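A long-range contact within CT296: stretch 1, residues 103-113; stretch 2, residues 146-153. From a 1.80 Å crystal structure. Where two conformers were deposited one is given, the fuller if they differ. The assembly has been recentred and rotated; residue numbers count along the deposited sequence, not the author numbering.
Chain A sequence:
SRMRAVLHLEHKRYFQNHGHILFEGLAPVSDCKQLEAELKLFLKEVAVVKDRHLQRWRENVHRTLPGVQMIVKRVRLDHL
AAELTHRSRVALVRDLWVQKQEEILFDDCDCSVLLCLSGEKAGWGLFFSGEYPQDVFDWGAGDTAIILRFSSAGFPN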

# COMPACT_ATOMS: atom_id res chain seq x y z
N GLU A 103 10.55 -7.65 -6.49
CA GLU A 103 9.98 -8.72 -5.67
C GLU A 103 8.45 -8.69 -5.75
O GLU A 103 7.75 -9.63 -5.35
CB GLU A 103 10.48 -8.58 -4.22
CG GLU A 103 11.96 -8.99 -4.07
CD GLU A 103 12.56 -8.66 -2.72
OE1 GLU A 103 12.02 -7.79 -2.01
OE2 GLU A 103 13.58 -9.29 -2.37
N ILE A 104 7.93 -7.61 -6.31
CA ILE A 104 6.49 -7.42 -6.43
C ILE A 104 6.04 -8.09 -7.70
O ILE A 104 6.18 -7.53 -8.80
CB ILE A 104 6.16 -5.92 -6.54
CG1 ILE A 104 6.78 -5.15 -5.37
CG2 ILE A 104 4.65 -5.70 -6.63
CD1 ILE A 104 6.58 -3.65 -5.48
N LEU A 105 5.48 -9.29 -7.59
CA LEU A 105 5.12 -10.03 -8.82
C LEU A 105 3.64 -9.87 -9.12
O LEU A 105 2.92 -9.27 -8.33
CB LEU A 105 5.46 -11.51 -8.64
CG LEU A 105 6.87 -11.71 -8.11
CD1 LEU A 105 7.13 -13.16 -7.72
CD2 LEU A 105 7.82 -11.23 -9.17
N PHE A 106 3.17 -10.40 -10.24
CA PHE A 106 1.75 -10.30 -10.58
C PHE A 106 0.83 -10.94 -9.52
O PHE A 106 1.09 -12.04 -9.03
CB PHE A 106 1.48 -10.96 -11.97
CG PHE A 106 0.02 -10.92 -12.38
CD1 PHE A 106 -0.54 -9.74 -12.83
CD2 PHE A 106 -0.78 -12.05 -12.33
CE1 PHE A 106 -1.87 -9.69 -13.20
CE2 PHE A 106 -2.11 -11.99 -12.71
CZ PHE A 106 -2.65 -10.79 -13.15
N ASP A 107 -0.27 -10.26 -9.22
CA ASP A 107 -1.32 -10.79 -8.36
C ASP A 107 -2.63 -10.32 -8.99
O ASP A 107 -2.73 -9.18 -9.43
CB ASP A 107 -1.17 -10.23 -6.92
CG ASP A 107 -2.14 -10.85 -5.93
OD1 ASP A 107 -3.35 -10.60 -6.06
OD2 ASP A 107 -1.69 -11.52 -4.97
N ASP A 108 -3.61 -11.21 -9.07
CA ASP A 108 -4.84 -10.88 -9.80
C ASP A 108 -5.91 -10.22 -8.93
O ASP A 108 -7.06 -10.08 -9.38
CB ASP A 108 -5.41 -12.15 -10.50
CG ASP A 108 -6.01 -13.15 -9.52
OD1 ASP A 108 -5.73 -13.04 -8.31
OD2 ASP A 108 -6.73 -14.08 -9.97
N CYS A 109 -5.54 -9.76 -7.72
CA CYS A 109 -6.51 -9.10 -6.83
C CYS A 109 -7.15 -7.85 -7.46
O CYS A 109 -6.64 -7.30 -8.43
CB CYS A 109 -5.87 -8.74 -5.47
SG CYS A 109 -4.51 -7.50 -5.61
N ASP A 110 -8.27 -7.39 -6.90
CA ASP A 110 -8.96 -6.21 -7.43
C ASP A 110 -8.03 -4.99 -7.43
O ASP A 110 -8.02 -4.21 -8.37
CB ASP A 110 -10.22 -5.90 -6.61
CG ASP A 110 -11.23 -7.01 -6.64
OD1 ASP A 110 -10.90 -8.11 -6.15
OD2 ASP A 110 -12.36 -6.78 -7.13
N CYS A 111 -7.26 -4.82 -6.37
CA CYS A 111 -6.42 -3.60 -6.27
C CYS A 111 -5.26 -3.86 -5.33
O CYS A 111 -5.46 -4.45 -4.27
CB CYS A 111 -7.24 -2.42 -5.73
SG CYS A 111 -6.36 -0.80 -5.90
N SER A 112 -4.06 -3.43 -5.69
CA SER A 112 -2.95 -3.49 -4.73
C SER A 112 -2.58 -2.10 -4.20
O SER A 112 -2.84 -1.07 -4.84
CB SER A 112 -1.73 -4.17 -5.37
OG SER A 112 -2.02 -5.50 -5.77
N VAL A 113 -1.92 -2.05 -3.04
CA VAL A 113 -1.34 -0.79 -2.60
C VAL A 113 0.08 -1.05 -2.20
O VAL A 113 0.35 -1.94 -1.40
CB VAL A 113 -2.11 -0.20 -1.40
CG1 VAL A 113 -1.33 1.03 -0.82
CG2 VAL A 113 -3.50 0.19 -1.82
N ILE A 146 5.82 -2.29 1.70
CA ILE A 146 4.93 -3.44 1.88
C ILE A 146 3.86 -3.38 0.80
O ILE A 146 3.30 -2.31 0.53
CB ILE A 146 4.34 -3.52 3.32
CG1 ILE A 146 3.53 -4.82 3.51
CG2 ILE A 146 3.46 -2.28 3.70
CD1 ILE A 146 3.13 -5.02 4.96
N ILE A 147 3.66 -4.49 0.10
CA ILE A 147 2.61 -4.55 -0.90
C ILE A 147 1.41 -5.21 -0.26
O ILE A 147 1.53 -6.24 0.41
CB ILE A 147 3.06 -5.31 -2.19
CG1 ILE A 147 1.91 -5.31 -3.19
CG2 ILE A 147 3.53 -6.73 -1.88
CD1 ILE A 147 1.87 -4.03 -4.04
N LEU A 148 0.26 -4.59 -0.44
CA LEU A 148 -0.98 -5.01 0.21
C LEU A 148 -1.93 -5.40 -0.89
O LEU A 148 -2.14 -4.61 -1.80
CB LEU A 148 -1.57 -3.82 0.98
CG LEU A 148 -0.65 -3.25 2.07
CD1 LEU A 148 -1.19 -1.90 2.55
CD2 LEU A 148 -0.53 -4.24 3.21
N ARG A 149 -2.50 -6.59 -0.83
CA ARG A 149 -3.39 -7.04 -1.87
C ARG A 149 -4.82 -7.00 -1.38
O ARG A 149 -5.15 -7.66 -0.39
CB ARG A 149 -3.04 -8.49 -2.27
CG ARG A 149 -1.57 -8.75 -2.55
CD ARG A 149 -1.06 -7.92 -3.74
NE ARG A 149 0.26 -8.41 -4.15
CZ ARG A 149 0.88 -8.06 -5.26
NH1 ARG A 149 0.30 -7.22 -6.10
NH2 ARG A 149 2.08 -8.58 -5.54
N PHE A 150 -5.72 -6.35 -2.13
CA PHE A 150 -7.10 -6.22 -1.65
C PHE A 150 -8.06 -6.93 -2.58
O PHE A 150 -7.96 -6.77 -3.78
CB PHE A 150 -7.52 -4.74 -1.55
CG PHE A 150 -6.79 -3.98 -0.49
CD1 PHE A 150 -7.26 -3.94 0.82
CD2 PHE A 150 -5.59 -3.34 -0.77
CE1 PHE A 150 -6.54 -3.25 1.83
CE2 PHE A 150 -4.90 -2.66 0.23
CZ PHE A 150 -5.37 -2.62 1.51
N SER A 151 -9.01 -7.69 -2.03
CA SER A 151 -9.90 -8.50 -2.88
C SER A 151 -11.36 -8.30 -2.48
O SER A 151 -11.69 -8.15 -1.28
CB SER A 151 -9.52 -10.00 -2.79
OG SER A 151 -10.38 -10.80 -3.61
N SER A 152 -12.24 -8.26 -3.47
CA SER A 152 -13.68 -8.18 -3.23
C SER A 152 -14.25 -9.60 -3.11
O SER A 152 -15.45 -9.78 -2.90
CB SER A 152 -14.37 -7.45 -4.39
OG SER A 152 -14.25 -8.20 -5.60
N ALA A 153 -13.38 -10.61 -3.23
CA ALA A 153 -13.82 -12.00 -3.16
C ALA A 153 -14.01 -12.40 -1.71
O ALA A 153 -15.13 -12.36 -1.21
CB ALA A 153 -12.83 -12.93 -3.85
O HOH W 1 1.24 -6.97 -8.94
O HOH W 2 4.25 -10.89 -5.23

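Residues 111-113 and 146-151 are neighbouring antiparallel strands, their N-to-C directions 157° apart and their axes approaching to 4.7 Å. Cys111 faces Phe150, Ser112 faces Arg149 and Val113 faces Leu148. The outer two pairs are hydrogen-bonded: Phe150 N donates to Cys111 O (2.9 Å, 150° at the hydrogen), Val113 N to Leu148 O (2.9 Å, 160°) and Leu148 N to Val113 O (2.8 Å, 153°). The return bond from Cys111 N to Phe150 O is weak at 3.3 Å. Between them, in the non-hydrogen-bonded pair, Ser112 CA and Arg149 CA are 4.6 Å apart, and Ser112 CA lies 3.2 Å from Leu148 O in a CA-H...O contact.

Side chains alternate across the sheet. Cys111, Val113, Leu148 and Phe150 share one face, where Val113 CG2 packs 3.8 Å from Phe150 CE2; all four are buried, as suits their largely apolar character.

Ser112 and Arg149 occupy the other face. Arg149 has the largest area covered by the opposite stretch, 110 Å², and its extended end (chi3 and chi4 near 180°) carries the guanidinium to the loop before the first strand. Arg149 NH1 donates to Ser112 OG (2.9 Å, 157°), which lies near the guanidinium plane, and Arg149 NH2 donates to Leu105 O (3.0 Å, 135°). Water 1 also joins Leu105 O (2.9 Å) to Arg149 NH1 (3.0 Å). Asp107 CB sits over one guanidinium face, 3.4 Å from Arg149 CZ. The salt bridge from Asp107 OD2 to Arg149 NE is long, 3.8 Å, and out of plane, so it contributes charge attraction without a directed N-H.

At the strand end, the Asp110 carboxylate uses both oxygens: Ser152 N donates to Asp110 OD1 (3.0 Å, 168°) and Ser152 OG to Asp110 OD2 (2.8 Å). The amide of Ser152 supplies one contact and its hydroxyl, on a short side chain, the other. In all, 673 Å² is buried.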